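Local atomic coordinates of dipeptidase AC. Metallo peptidase. MEROPS family M19 (Rhodobacter sphaeroides, PDB entry 3LY0), a protein that probably hydrolyses dipeptides as a zinc-dependent M19 metallopeptidase, and here holds two zinc ions and a phosphinate mimic of L-Ala-D-Ala. Residues Leu151-His155 against Glu200-Ile206; Thr170-His174 against Glu188-Gly194; Ser257-Val261 against Trp347-Arg353. All coordinates share one frame; numbering follows the deposited sequence.

Contact 1. Residues Leu151-His155 against Glu200-Ile206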
ATOM      1  N   LEU A 151     -16.883 -11.002   0.910  1.00 10.28           N
ATOM      2  CA  LEU A 151     -15.704 -11.028   1.766  1.00  9.83           C
ATOM      3  C   LEU A 151     -15.279 -12.469   2.028  1.00 11.12           C
ATOM      4  O   LEU A 151     -14.100 -12.800   1.971  1.00 10.88           O
ATOM      5  CB  LEU A 151     -15.960 -10.288   3.086  1.00 12.18           C
ATOM      6  CG  LEU A 151     -14.753 -10.146   4.019  1.00 12.84           C
ATOM      7  CD1 LEU A 151     -13.768  -9.162   3.416  1.00 13.68           C
ATOM      8  CD2 LEU A 151     -15.201  -9.661   5.401  1.00 14.10           C
ATOM      9  N   HIS A 152     -16.253 -13.335   2.290  1.00 10.94           N
ATOM     10  CA  HIS A 152     -15.948 -14.733   2.536  1.00 11.31           C
ATOM     11  C   HIS A 152     -15.443 -15.416   1.278  1.00 11.14           C
ATOM     12  O   HIS A 152     -14.516 -16.220   1.336  1.00 12.17           O
ATOM     13  CB  HIS A 152     -17.169 -15.445   3.118  1.00 11.95           C
ATOM     14  CG  HIS A 152     -17.619 -14.856   4.413  1.00 12.53           C
ATOM     15  ND1 HIS A 152     -17.121 -15.272   5.627  1.00 14.38           N
ATOM     16  CD2 HIS A 152     -18.486 -13.850   4.681  1.00 16.22           C
ATOM     17  CE1 HIS A 152     -17.676 -14.557   6.591  1.00 12.99           C
ATOM     18  NE2 HIS A 152     -18.512 -13.694   6.046  1.00 16.86           N
ATOM     19  N   LEU A 153     -16.038 -15.086   0.137  1.00 11.17           N
ATOM     20  CA  LEU A 153     -15.568 -15.627  -1.133  1.00 12.52           C
ATOM     21  C   LEU A 153     -14.121 -15.234  -1.408  1.00 10.54           C
ATOM     22  O   LEU A 153     -13.282 -16.093  -1.682  1.00 11.79           O
ATOM     23  CB  LEU A 153     -16.448 -15.153  -2.285  1.00 11.52           C
ATOM     24  CG  LEU A 153     -17.869 -15.706  -2.313  1.00 11.28           C
ATOM     25  CD1 LEU A 153     -18.624 -15.063  -3.457  1.00 13.15           C
ATOM     26  CD2 LEU A 153     -17.840 -17.209  -2.488  1.00 14.44           C
ATOM     27  N   PHE A 154     -13.821 -13.942  -1.318  1.00 11.49           N
ATOM     28  CA  PHE A 154     -12.464 -13.490  -1.598  1.00 10.63           C
ATOM     29  C   PHE A 154     -11.473 -14.076  -0.601  1.00 11.76           C
ATOM     30  O   PHE A 154     -10.369 -14.449  -0.976  1.00 10.76           O
ATOM     31  CB  PHE A 154     -12.386 -11.954  -1.650  1.00 11.96           C
ATOM     32  CG  PHE A 154     -12.748 -11.375  -2.995  1.00 14.06           C
ATOM     33  CD1 PHE A 154     -11.816 -11.353  -4.026  1.00 15.45           C
ATOM     34  CD2 PHE A 154     -14.011 -10.840  -3.227  1.00 13.99           C
ATOM     35  CE1 PHE A 154     -12.136 -10.821  -5.268  1.00 15.78           C
ATOM     36  CE2 PHE A 154     -14.346 -10.304  -4.469  1.00 15.32           C
ATOM     37  CZ  PHE A 154     -13.400 -10.299  -5.493  1.00 17.77           C
ATOM     38  N   HIS A 155     -11.860 -14.163   0.665  1.00 10.71           N
ATOM     39  CA  HIS A 155     -10.996 -14.771   1.663  1.00 11.94           C
ATOM     40  C   HIS A 155     -10.670 -16.219   1.291  1.00 12.07           C
ATOM     41  O   HIS A 155      -9.520 -16.662   1.417  1.00 11.36           O
ATOM     42  CB  HIS A 155     -11.657 -14.720   3.035  1.00 12.26           C
ATOM     43  CG  HIS A 155     -10.826 -15.336   4.110  1.00 12.00           C
ATOM     44  ND1 HIS A 155     -11.045 -16.617   4.572  1.00 17.17           N
ATOM     45  CD2 HIS A 155      -9.754 -14.864   4.790  1.00 13.45           C
ATOM     46  CE1 HIS A 155     -10.153 -16.899   5.507  1.00 19.04           C
ATOM     47  NE2 HIS A 155      -9.361 -15.853   5.659  1.00 15.28           N
ATOM     48  N   GLU A 200     -15.899  -8.363  10.830  1.00 13.11           N
ATOM     49  CA  GLU A 200     -15.766  -9.592  10.055  1.00 13.06           C
ATOM     50  C   GLU A 200     -14.327  -9.815   9.614  1.00 11.36           C
ATOM     51  O   GLU A 200     -13.843 -10.950   9.608  1.00 12.90           O
ATOM     52  CB  GLU A 200     -16.701  -9.590   8.849  1.00 13.75           C
ATOM     53  CG  GLU A 200     -16.963 -10.973   8.291  1.00 14.23           C
ATOM     54  CD  GLU A 200     -17.694 -11.854   9.283  1.00 24.39           C
ATOM     55  OE1 GLU A 200     -17.505 -13.086   9.242  1.00 32.15           O
ATOM     56  OE2 GLU A 200     -18.457 -11.303  10.105  1.00 26.48           O
ATOM     57  N   CYS A 201     -13.631  -8.731   9.273  1.00 11.39           N
ATOM     58  CA  CYS A 201     -12.207  -8.866   8.946  1.00 12.24           C
ATOM     59  C   CYS A 201     -11.416  -9.336  10.161  1.00 11.69           C
ATOM     60  O   CYS A 201     -10.527 -10.181  10.044  1.00 12.11           O
ATOM     61  CB  CYS A 201     -11.614  -7.572   8.390  1.00 10.64           C
ATOM     62  SG  CYS A 201     -12.105  -7.207   6.691  1.00 12.30           S
ATOM     63  N   ASN A 202     -11.731  -8.785  11.336  1.00 11.42           N
ATOM     64  CA  ASN A 202     -11.098  -9.270  12.560  1.00 12.07           C
ATOM     65  C   ASN A 202     -11.338 -10.770  12.765  1.00 13.89           C
ATOM     66  O   ASN A 202     -10.430 -11.514  13.122  1.00 14.17           O
ATOM     67  CB  ASN A 202     -11.627  -8.527  13.789  1.00 15.05           C
ATOM     68  CG  ASN A 202     -11.064  -7.104  13.943  1.00 13.58           C
ATOM     69  OD1 ASN A 202     -11.549  -6.351  14.779  1.00 14.58           O
ATOM     70  ND2 ASN A 202     -10.033  -6.749  13.168  1.00 14.32           N
ATOM     71  N   ARG A 203     -12.574 -11.207  12.552  1.00 14.04           N
ATOM     72  CA  ARG A 203     -12.907 -12.611  12.764  1.00 16.55           C
ATOM     73  C   ARG A 203     -12.185 -13.514  11.768  1.00 13.97           C
ATOM     74  O   ARG A 203     -11.678 -14.574  12.131  1.00 17.10           O
ATOM     75  CB  ARG A 203     -14.418 -12.827  12.687  1.00 17.10           C
ATOM     76  CG  ARG A 203     -14.871 -14.100  13.386  1.00 24.63           C
ATOM     77  CD  ARG A 203     -16.372 -14.301  13.259  1.00 25.21           C
ATOM     78  NE  ARG A 203     -16.764 -14.494  11.865  1.00 24.80           N
ATOM     79  CZ  ARG A 203     -16.570 -15.621  11.186  1.00 25.95           C
ATOM     80  NH1 ARG A 203     -16.955 -15.710   9.919  1.00 28.96           N
ATOM     81  NH2 ARG A 203     -15.981 -16.656  11.770  1.00 31.46           N
ATOM     82  N   LEU A 204     -12.138 -13.083  10.512  1.00 11.67           N
ATOM     83  CA  LEU A 204     -11.464 -13.833   9.460  1.00 12.39           C
ATOM     84  C   LEU A 204      -9.949 -13.669   9.464  1.00 12.64           C
ATOM     85  O   LEU A 204      -9.256 -14.345   8.700  1.00 14.02           O
ATOM     86  CB  LEU A 204     -12.013 -13.430   8.093  1.00 13.72           C
ATOM     87  CG  LEU A 204     -13.468 -13.850   7.839  1.00 11.77           C
ATOM     88  CD1 LEU A 204     -13.967 -13.271   6.520  1.00 14.27           C
ATOM     89  CD2 LEU A 204     -13.590 -15.369   7.850  1.00 15.85           C
ATOM     90  N   LYS A 205      -9.444 -12.776  10.320  1.00 12.39           N
ATOM     91  CA  LYS A 205      -8.012 -12.459  10.373  1.00 13.28           C
ATOM     92  C   LYS A 205      -7.517 -11.914   9.035  1.00 12.05           C
ATOM     93  O   LYS A 205      -6.447 -12.293   8.544  1.00 14.58           O
ATOM     94  CB  LYS A 205      -7.202 -13.686  10.796  1.00 15.09           C
ATOM     95  CG  LYS A 205      -7.673 -14.309  12.103  1.00 19.07           C
ATOM     96  CD  LYS A 205      -7.503 -13.336  13.252  1.00 19.40           C
ATOM     97  CE  LYS A 205      -8.069 -13.899  14.554  1.00 27.47           C
ATOM     98  NZ  LYS A 205      -9.567 -13.881  14.594  1.00 28.83           N
ATOM     99  N   ILE A 206      -8.323 -11.041   8.445  1.00  9.99           N
ATOM    100  CA  ILE A 206      -7.942 -10.234   7.286  1.00 10.98           C
ATOM    101  C   ILE A 206      -7.417  -8.896   7.795  1.00 10.25           C
ATOM    102  O   ILE A 206      -8.104  -8.203   8.540  1.00 11.39           O
ATOM    103  CB  ILE A 206      -9.158  -9.993   6.360  1.00 11.04           C
ATOM    104  CG1 ILE A 206      -9.640 -11.324   5.769  1.00 11.18           C
ATOM    105  CG2 ILE A 206      -8.810  -8.999   5.250  1.00 11.35           C
ATOM    106  CD1 ILE A 206     -10.917 -11.213   4.964  1.00 13.12           C
TER

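Contact 2. Residues Thr170-His174 against Glu188-Gly194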
ATOM      1  N   THR A 170     -17.414   4.568  -0.492  1.00 12.91           N
ATOM      2  CA  THR A 170     -17.897   3.196  -0.652  1.00 10.45           C
ATOM      3  C   THR A 170     -19.084   2.988   0.284  1.00 12.23           C
ATOM      4  O   THR A 170     -19.400   3.868   1.086  1.00 13.69           O
ATOM      5  CB  THR A 170     -16.825   2.158  -0.280  1.00 14.23           C
ATOM      6  OG1 THR A 170     -16.643   2.140   1.142  1.00 16.32           O
ATOM      7  CG2 THR A 170     -15.500   2.449  -0.984  1.00 14.44           C
ATOM      8  N   VAL A 171     -19.735   1.830   0.195  1.00 14.42           N
ATOM      9  CA  VAL A 171     -20.817   1.517   1.127  1.00 14.37           C
ATOM     10  C   VAL A 171     -20.323   1.379   2.568  1.00 11.98           C
ATOM     11  O   VAL A 171     -21.120   1.261   3.493  1.00 13.36           O
ATOM     12  CB  VAL A 171     -21.576   0.229   0.723  1.00 13.54           C
ATOM     13  CG1 VAL A 171     -22.228   0.404  -0.638  1.00 15.68           C
ATOM     14  CG2 VAL A 171     -20.656  -0.987   0.727  1.00 13.96           C
ATOM     15  N   PHE A 172     -19.002   1.399   2.761  1.00 11.35           N
ATOM     16  CA  PHE A 172     -18.410   1.109   4.068  1.00 10.85           C
ATOM     17  C   PHE A 172     -17.903   2.354   4.788  1.00 11.45           C
ATOM     18  O   PHE A 172     -17.648   2.315   5.983  1.00 12.02           O
ATOM     19  CB  PHE A 172     -17.253   0.111   3.915  1.00 11.15           C
ATOM     20  CG  PHE A 172     -17.668  -1.186   3.301  1.00 11.22           C
ATOM     21  CD1 PHE A 172     -18.499  -2.047   3.995  1.00 13.34           C
ATOM     22  CD2 PHE A 172     -17.252  -1.531   2.029  1.00 11.27           C
ATOM     23  CE1 PHE A 172     -18.912  -3.241   3.433  1.00 14.30           C
ATOM     24  CE2 PHE A 172     -17.666  -2.723   1.456  1.00 13.39           C
ATOM     25  CZ  PHE A 172     -18.489  -3.581   2.159  1.00 13.58           C
ATOM     26  N   GLY A 173     -17.754   3.444   4.051  1.00 10.48           N
ATOM     27  CA  GLY A 173     -17.145   4.636   4.602  1.00 10.82           C
ATOM     28  C   GLY A 173     -16.519   5.490   3.533  1.00 12.69           C
ATOM     29  O   GLY A 173     -16.815   5.349   2.340  1.00 11.57           O
ATOM     30  N   HIS A 174     -15.656   6.399   3.979  1.00 11.64           N
ATOM     31  CA  HIS A 174     -15.178   7.482   3.139  1.00 11.10           C
ATOM     32  C   HIS A 174     -13.674   7.646   3.156  1.00 10.87           C
ATOM     33  O   HIS A 174     -13.045   7.613   4.213  1.00 11.86           O
ATOM     34  CB  HIS A 174     -15.859   8.784   3.560  1.00 11.63           C
ATOM     35  CG  HIS A 174     -17.349   8.703   3.503  1.00 12.68           C
ATOM     36  ND1 HIS A 174     -18.055   8.946   2.348  1.00 18.69           N
ATOM     37  CD2 HIS A 174     -18.258   8.339   4.437  1.00 15.88           C
ATOM     38  CE1 HIS A 174     -19.345   8.764   2.580  1.00 17.69           C
ATOM     39  NE2 HIS A 174     -19.494   8.395   3.840  1.00 17.73           N
ATOM     40  N   GLU A 188     -17.153  11.991   6.627  1.00 15.10           N
ATOM     41  CA  GLU A 188     -17.821  11.143   7.601  1.00 16.02           C
ATOM     42  C   GLU A 188     -17.071   9.847   7.877  1.00 14.12           C
ATOM     43  O   GLU A 188     -16.247   9.405   7.072  1.00 14.17           O
ATOM     44  CB  GLU A 188     -19.237  10.808   7.129  1.00 16.43           C
ATOM     45  CG  GLU A 188     -20.139  12.016   6.953  1.00 21.53           C
ATOM     46  CD  GLU A 188     -21.510  11.648   6.412  1.00 30.40           C
ATOM     47  OE1 GLU A 188     -22.347  12.562   6.251  1.00 39.31           O
ATOM     48  OE2 GLU A 188     -21.756  10.447   6.147  1.00 34.19           O
ATOM     49  N   GLY A 189     -17.363   9.240   9.020  1.00 14.99           N
ATOM     50  CA  GLY A 189     -16.743   7.987   9.395  1.00 13.90           C
ATOM     51  C   GLY A 189     -17.369   6.769   8.742  1.00 13.35           C
ATOM     52  O   GLY A 189     -18.048   6.876   7.717  1.00 13.43           O
ATOM     53  N   LEU A 190     -17.118   5.610   9.337  1.00 13.46           N
ATOM     54  CA  LEU A 190     -17.627   4.354   8.813  1.00 12.38           C
ATOM     55  C   LEU A 190     -19.142   4.321   8.865  1.00 13.40           C
ATOM     56  O   LEU A 190     -19.765   4.892   9.769  1.00 15.67           O
ATOM     57  CB  LEU A 190     -17.095   3.170   9.614  1.00 14.85           C
ATOM     58  CG  LEU A 190     -15.581   2.969   9.587  1.00 12.98           C
ATOM     59  CD1 LEU A 190     -15.220   1.709  10.337  1.00 16.66           C
ATOM     60  CD2 LEU A 190     -15.066   2.933   8.143  1.00 15.18           C
ATOM     61  N   THR A 191     -19.727   3.650   7.880  1.00 12.01           N
ATOM     62  CA  THR A 191     -21.149   3.336   7.893  1.00 12.08           C
ATOM     63  C   THR A 191     -21.374   2.106   8.765  1.00 14.22           C
ATOM     64  O   THR A 191     -20.424   1.478   9.237  1.00 14.16           O
ATOM     65  CB  THR A 191     -21.637   3.001   6.488  1.00 12.38           C
ATOM     66  OG1 THR A 191     -20.972   1.806   6.051  1.00 12.51           O
ATOM     67  CG2 THR A 191     -21.354   4.131   5.510  1.00 14.32           C
ATOM     68  N   GLU A 192     -22.636   1.734   8.974  1.00 13.51           N
ATOM     69  CA  GLU A 192     -22.922   0.548   9.750  1.00 16.14           C
ATOM     70  C   GLU A 192     -22.279  -0.668   9.068  1.00 13.53           C
ATOM     71  O   GLU A 192     -21.708  -1.537   9.731  1.00 14.44           O
ATOM     72  CB  GLU A 192     -24.437   0.375   9.920  1.00 18.98           C
ATOM     73  CG  GLU A 192     -24.821  -0.631  11.000  1.00 23.19           C
ATOM     74  CD  GLU A 192     -24.943  -2.044  10.466  1.00 26.10           C
ATOM     75  OE1 GLU A 192     -25.141  -2.197   9.240  1.00 25.36           O
ATOM     76  OE2 GLU A 192     -24.854  -2.998  11.273  1.00 29.66           O
ATOM     77  N   ALA A 193     -22.360  -0.702   7.741  1.00 14.02           N
ATOM     78  CA  ALA A 193     -21.731  -1.779   6.976  1.00 14.08           C
ATOM     79  C   ALA A 193     -20.216  -1.803   7.194  1.00 11.77           C
ATOM     80  O   ALA A 193     -19.620  -2.876   7.311  1.00 11.72           O
ATOM     81  CB  ALA A 193     -22.057  -1.646   5.500  1.00 14.17           C
ATOM     82  N   GLY A 194     -19.605  -0.622   7.247  1.00 12.93           N
ATOM     83  CA  GLY A 194     -18.182  -0.513   7.528  1.00 13.44           C
ATOM     84  C   GLY A 194     -17.816  -1.053   8.900  1.00 12.66           C
ATOM     85  O   GLY A 194     -16.786  -1.702   9.079  1.00 13.21           O
TER
HETATM   86  O   HOH W   1     -14.840   6.988   6.653  1.00 12.78           O

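Contact 3. Residues Ser257-Val261 against Trp347-Arg353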
ATOM      1  N   SER A 257      -1.424   0.367  19.406  1.00 15.75           N
ATOM      2  CA  SER A 257      -1.980  -0.894  18.920  1.00 15.29           C
ATOM      3  C   SER A 257      -0.913  -1.891  18.472  1.00 14.00           C
ATOM      4  O   SER A 257      -1.254  -2.988  18.037  1.00 14.25           O
ATOM      5  CB  SER A 257      -2.935  -0.634  17.753  1.00 13.33           C
ATOM      6  OG  SER A 257      -2.222  -0.380  16.549  1.00 12.86           O
ATOM      7  N   ARG A 258       0.362  -1.511  18.570  1.00 17.46           N
ATOM      8  CA  ARG A 258       1.471  -2.330  18.065  1.00 15.12           C
ATOM      9  C   ARG A 258       1.331  -2.541  16.562  1.00 12.77           C
ATOM     10  O   ARG A 258       1.496  -3.656  16.054  1.00 13.75           O
ATOM     11  CB  ARG A 258       1.548  -3.678  18.782  1.00 21.30           C
ATOM     12  CG  ARG A 258       1.634  -3.580  20.298  1.00 25.03           C
ATOM     13  CD  ARG A 258       1.680  -4.976  20.913  1.00 28.80           C
ATOM     14  NE  ARG A 258       2.876  -5.715  20.513  1.00 38.36           N
ATOM     15  CZ  ARG A 258       2.951  -7.041  20.441  1.00 37.80           C
ATOM     16  NH1 ARG A 258       1.891  -7.788  20.732  1.00 39.10           N
ATOM     17  NH2 ARG A 258       4.086  -7.624  20.071  1.00 35.87           N
ATOM     18  N   GLY A 259       1.035  -1.451  15.863  1.00 12.15           N
ATOM     19  CA  GLY A 259       0.716  -1.499  14.446  1.00 12.59           C
ATOM     20  C   GLY A 259       1.890  -1.338  13.495  1.00 11.61           C
ATOM     21  O   GLY A 259       3.008  -1.754  13.778  1.00 13.69           O
ATOM     22  N   MET A 260       1.629  -0.746  12.335  1.00 10.02           N
ATOM     23  CA  MET A 260       2.651  -0.695  11.297  1.00  9.66           C
ATOM     24  C   MET A 260       2.306   0.380  10.289  1.00  9.58           C
ATOM     25  O   MET A 260       1.133   0.547   9.905  1.00 10.73           O
ATOM     26  CB  MET A 260       2.710  -2.058  10.594  1.00 11.26           C
ATOM     27  CG  MET A 260       3.811  -2.199   9.548  1.00 11.42           C
ATOM     28  SD  MET A 260       5.528  -2.255  10.211  1.00  8.65           S
ATOM     29  CE  MET A 260       6.415  -2.530   8.671  1.00 13.17           C
ATOM     30  N   VAL A 261       3.333   1.125   9.878  1.00  9.86           N
ATOM     31  CA  VAL A 261       3.185   2.091   8.795  1.00  9.58           C
ATOM     32  C   VAL A 261       4.238   1.822   7.736  1.00  9.90           C
ATOM     33  O   VAL A 261       5.428   1.713   8.046  1.00  9.29           O
ATOM     34  CB  VAL A 261       3.295   3.554   9.290  1.00 11.57           C
ATOM     35  CG1 VAL A 261       3.270   4.516   8.101  1.00 12.57           C
ATOM     36  CG2 VAL A 261       2.154   3.872  10.248  1.00 12.11           C
ATOM     37  N   TRP A 347       7.393  -5.993   8.824  1.00 11.12           N
ATOM     38  CA  TRP A 347       6.205  -6.526   8.160  1.00 12.27           C
ATOM     39  C   TRP A 347       5.934  -7.955   8.591  1.00 10.79           C
ATOM     40  O   TRP A 347       4.786  -8.312   8.842  1.00 10.74           O
ATOM     41  CB  TRP A 347       6.302  -6.476   6.634  1.00 10.58           C
ATOM     42  CG  TRP A 347       5.827  -5.165   6.081  1.00  9.71           C
ATOM     43  CD1 TRP A 347       6.551  -4.271   5.338  1.00  9.66           C
ATOM     44  CD2 TRP A 347       4.525  -4.582   6.253  1.00 10.65           C
ATOM     45  NE1 TRP A 347       5.780  -3.179   5.028  1.00  9.51           N
ATOM     46  CE2 TRP A 347       4.530  -3.344   5.575  1.00  8.30           C
ATOM     47  CE3 TRP A 347       3.354  -4.991   6.911  1.00 10.50           C
ATOM     48  CZ2 TRP A 347       3.412  -2.507   5.534  1.00  9.78           C
ATOM     49  CZ3 TRP A 347       2.240  -4.161   6.860  1.00 11.11           C
ATOM     50  CH2 TRP A 347       2.282  -2.930   6.178  1.00  9.86           C
ATOM     51  N   TYR A 348       6.975  -8.780   8.659  1.00 10.51           N
ATOM     52  CA  TYR A 348       6.748 -10.182   9.005  1.00 10.56           C
ATOM     53  C   TYR A 348       6.169 -10.316  10.409  1.00 13.84           C
ATOM     54  O   TYR A 348       5.268 -11.123  10.632  1.00 12.22           O
ATOM     55  CB  TYR A 348       8.022 -11.025   8.853  1.00 12.04           C
ATOM     56  CG  TYR A 348       8.614 -11.071   7.458  1.00 12.28           C
ATOM     57  CD1 TYR A 348       7.878 -10.691   6.339  1.00 11.86           C
ATOM     58  CD2 TYR A 348       9.917 -11.509   7.262  1.00 12.96           C
ATOM     59  CE1 TYR A 348       8.430 -10.740   5.066  1.00 11.18           C
ATOM     60  CE2 TYR A 348      10.480 -11.557   5.992  1.00 13.01           C
ATOM     61  CZ  TYR A 348       9.730 -11.170   4.897  1.00 11.76           C
ATOM     62  OH  TYR A 348      10.280 -11.217   3.637  1.00 13.74           O
ATOM     63  N   GLY A 349       6.689  -9.533  11.350  1.00 12.81           N
ATOM     64  CA  GLY A 349       6.141  -9.503  12.695  1.00 13.46           C
ATOM     65  C   GLY A 349       4.692  -9.038  12.707  1.00 13.96           C
ATOM     66  O   GLY A 349       3.854  -9.627  13.384  1.00 12.93           O
ATOM     67  N   LEU A 350       4.399  -7.973  11.963  1.00 12.34           N
ATOM     68  CA  LEU A 350       3.036  -7.464  11.864  1.00 11.46           C
ATOM     69  C   LEU A 350       2.082  -8.554  11.344  1.00 10.88           C
ATOM     70  O   LEU A 350       0.967  -8.724  11.860  1.00 11.39           O
ATOM     71  CB  LEU A 350       3.007  -6.223  10.958  1.00 12.23           C
ATOM     72  CG  LEU A 350       1.640  -5.572  10.687  1.00  9.61           C
ATOM     73  CD1 LEU A 350       0.831  -6.336   9.637  1.00 11.80           C
ATOM     74  CD2 LEU A 350       0.831  -5.401  11.971  1.00 11.99           C
ATOM     75  N   LEU A 351       2.514  -9.286  10.324  1.00 12.25           N
ATOM     76  CA  LEU A 351       1.671 -10.342   9.771  1.00 12.41           C
ATOM     77  C   LEU A 351       1.367 -11.388  10.830  1.00 14.14           C
ATOM     78  O   LEU A 351       0.240 -11.859  10.931  1.00 14.36           O
ATOM     79  CB  LEU A 351       2.309 -10.987   8.543  1.00 13.29           C
ATOM     80  CG  LEU A 351       2.512 -10.063   7.338  1.00 13.77           C
ATOM     81  CD1 LEU A 351       3.247 -10.816   6.230  1.00 15.09           C
ATOM     82  CD2 LEU A 351       1.185  -9.490   6.845  1.00 15.92           C
ATOM     83  N   GLU A 352       2.363 -11.725  11.640  1.00 14.51           N
ATOM     84  CA  GLU A 352       2.166 -12.731  12.678  1.00 15.44           C
ATOM     85  C   GLU A 352       1.208 -12.214  13.750  1.00 15.23           C
ATOM     86  O   GLU A 352       0.344 -12.956  14.238  1.00 17.36           O
ATOM     87  CB  GLU A 352       3.514 -13.171  13.268  1.00 15.95           C
ATOM     88  CG  GLU A 352       4.359 -13.954  12.268  1.00 16.13           C
ATOM     89  CD  GLU A 352       5.765 -14.259  12.760  1.00 19.49           C
ATOM     90  OE1 GLU A 352       6.328 -15.279  12.313  1.00 19.87           O
ATOM     91  OE2 GLU A 352       6.297 -13.487  13.586  1.00 21.85           O
ATOM     92  N   ARG A 353       1.334 -10.934  14.097  1.00 15.35           N
ATOM     93  CA  ARG A 353       0.434 -10.335  15.073  1.00 14.42           C
ATOM     94  C   ARG A 353      -1.006 -10.237  14.582  1.00 17.47           C
ATOM     95  O   ARG A 353      -1.934 -10.179  15.387  1.00 20.82           O
ATOM     96  CB  ARG A 353       0.921  -8.946  15.494  1.00 16.88           C
ATOM     97  CG  ARG A 353       2.264  -8.938  16.194  1.00 19.97           C
ATOM     98  CD  ARG A 353       2.496  -7.636  16.950  1.00 23.13           C
ATOM     99  NE  ARG A 353       2.566  -6.446  16.096  1.00 17.78           N
ATOM    100  CZ  ARG A 353       3.604  -6.143  15.322  1.00 16.35           C
ATOM    101  NH1 ARG A 353       4.655  -6.949  15.266  1.00 19.85           N
ATOM    102  NH2 ARG A 353       3.592  -5.034  14.597  1.00 16.95           N
TER

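Contact 1. Residues Leu151-His155 against Glu200-Ile206
L151 is the main bump of this helix-helix contact. Its side chain enters a hollow lined by E200, C201, L204 and I206. CG lies anti to the backbone N (chi1 -175°), which carries both methyls across to 200-206. There the two branches part. CD2 rests on the aliphatic part of E200, 3.6 Å from E200 CG, and also meets L204 CD1. On the I206 side, L151 CD1 packs 3.8 Å from I206 CD1. The sulfur of C201 lies 4.2 Å from L151 CD2.

H155, one turn on, fills the next dip. Its ring has L204 CB over one face, toward the rim. H155 CD2 lies 3.7 Å from I206 CG1. I206 thus wedges between L151 and H155.

H152 sits on the more exposed side, beside E200 and R203. E200 bends at chi2 (64°), and its carboxylate comes up to the imidazole, with E200 OE1 3.0 Å from H152 CE1. The two side chains cross at about a right angle. R203 grips E200 OE1 side-on with NE and NH1, a salt bridge of 2.8 Å from R203 NH1. Its guanidinium is nearly coplanar with the H152 ring, and R203 NH1 lies at the ring edge. L204 CD1 packs 3.8 Å from H152 ND1.

The axes of the short helical segments run 31° apart, 11.5 Å at closest approach. K205, with positive phi, is the C-prime residue of a Schellman motif. The chain turns there and brings I206 back to the interface. Helices 149-157 and 192-204 lie side by side, each followed by a strand, 159-163 and 207-208, and those strands pair in parallel. L162 of strand 159-163 lies beneath, touching L151, C201 and I206.

Contact 2. Residues Thr170-His174 against Glu188-Gly194
E188 opens the second segment beside H174. The two side chains run the same way, with the imidazole and carboxylate planes 81° apart. H174 CD2 lies 3.8 Å from E188 CB. A water bridges the backbones: it accepts from H174 N and lies 2.8 Å from E188 O. G189 follows, and its carbonyl O meets the edge of the H174 ring. The CB of L190 points away from the loop, yet L190 CD2 lies 3.4 Å from F172 O.

T191 makes the polar joint. Its N donates to F172 O at 3.1 Å, from above the carbonyl plane. Its OG1 sits between the backbone N and the carbonyl carbon (chi1 64°) and donates to V171 O at 2.6 Å. The same OG1 accepts from G194 N at 3.0 Å, so T191 is the N-cap of helix 192-204. A193 packs its CB 3.9 Å from F172 CD1. The backbone of A193 and G194 lies along the edge of the F172 ring. G194 ends the walk, its CA 3.3 Å from F172 O in a CA-H...O contact.

T170-G173 is a type I turn, and T170 also opens an ST turn. The V171 and F172 carbonyls point to the helix start. One hydroxyl therefore both caps the helix and ties it to the turn. The joint is mostly backbone chemistry, with T191 supplying the side-chain link.

Contact 3. Residues Ser257-Val261 against Trp347-Arg353
M260 lays its side chain over one face of the W347 indole. Its methyl CE sits 3.5 Å from the centroid of the five-membered ring, almost on the ring normal, a CH-pi contact. M260 CG packs over the six-membered ring, 3.7 Å from W347 CZ3. SD stands farther above that ring, a Met-aromatic contact. The bend at chi2 (70°) lets the chain follow the indole. Nearer the backbone, M260 CB rests 3.7 Å from L350 CG.

R353 supplies the polar grip. Both NE and NH2 donate side-on to R258 O, at 3.0 Å from R353 NE and 2.9 Å from R353 NH2. The NE bond lies in the carbonyl plane. The NH2 bond comes from above it. The R258 guanidinium covers R353 CD with one face.

The join packs helix 336-354 on strand 260-263, within the TIM-barrel clan of the M19 family. A Schellman motif at R258 ends helix 248-256 and leads into the strand.

Further out, W347 NE1 is hydrogen-bonded to M303 O, and the indole meets the ring of F54. H300 ND1 is hydrogen-bonded to G259 O, and R258 and R353 both touch H300. V230 backs W347 and L350.

Contacts 1 and 2 share helix 192-204. Contact 2 holds its N-terminal start, and contact 1 its last turn and the residues after it. Their centres are about 17 Å apart. The segments of contact 2 fall between those of contact 1 along the chain. Contact 3 comes later, its centre about 18 Å from the centre of contact 1 and about 24 Å from that of contact 2. It joins strand 260-263, the middle of a three-stranded parallel sheet, to the late helix 336-354. No two contacts touch. Contacts 1 and 2 thus fix one helix at both ends. In contact 3, the W347 side chain lies about 7 Å from that of H13 and 8 Å from that of H233, both zinc ligands.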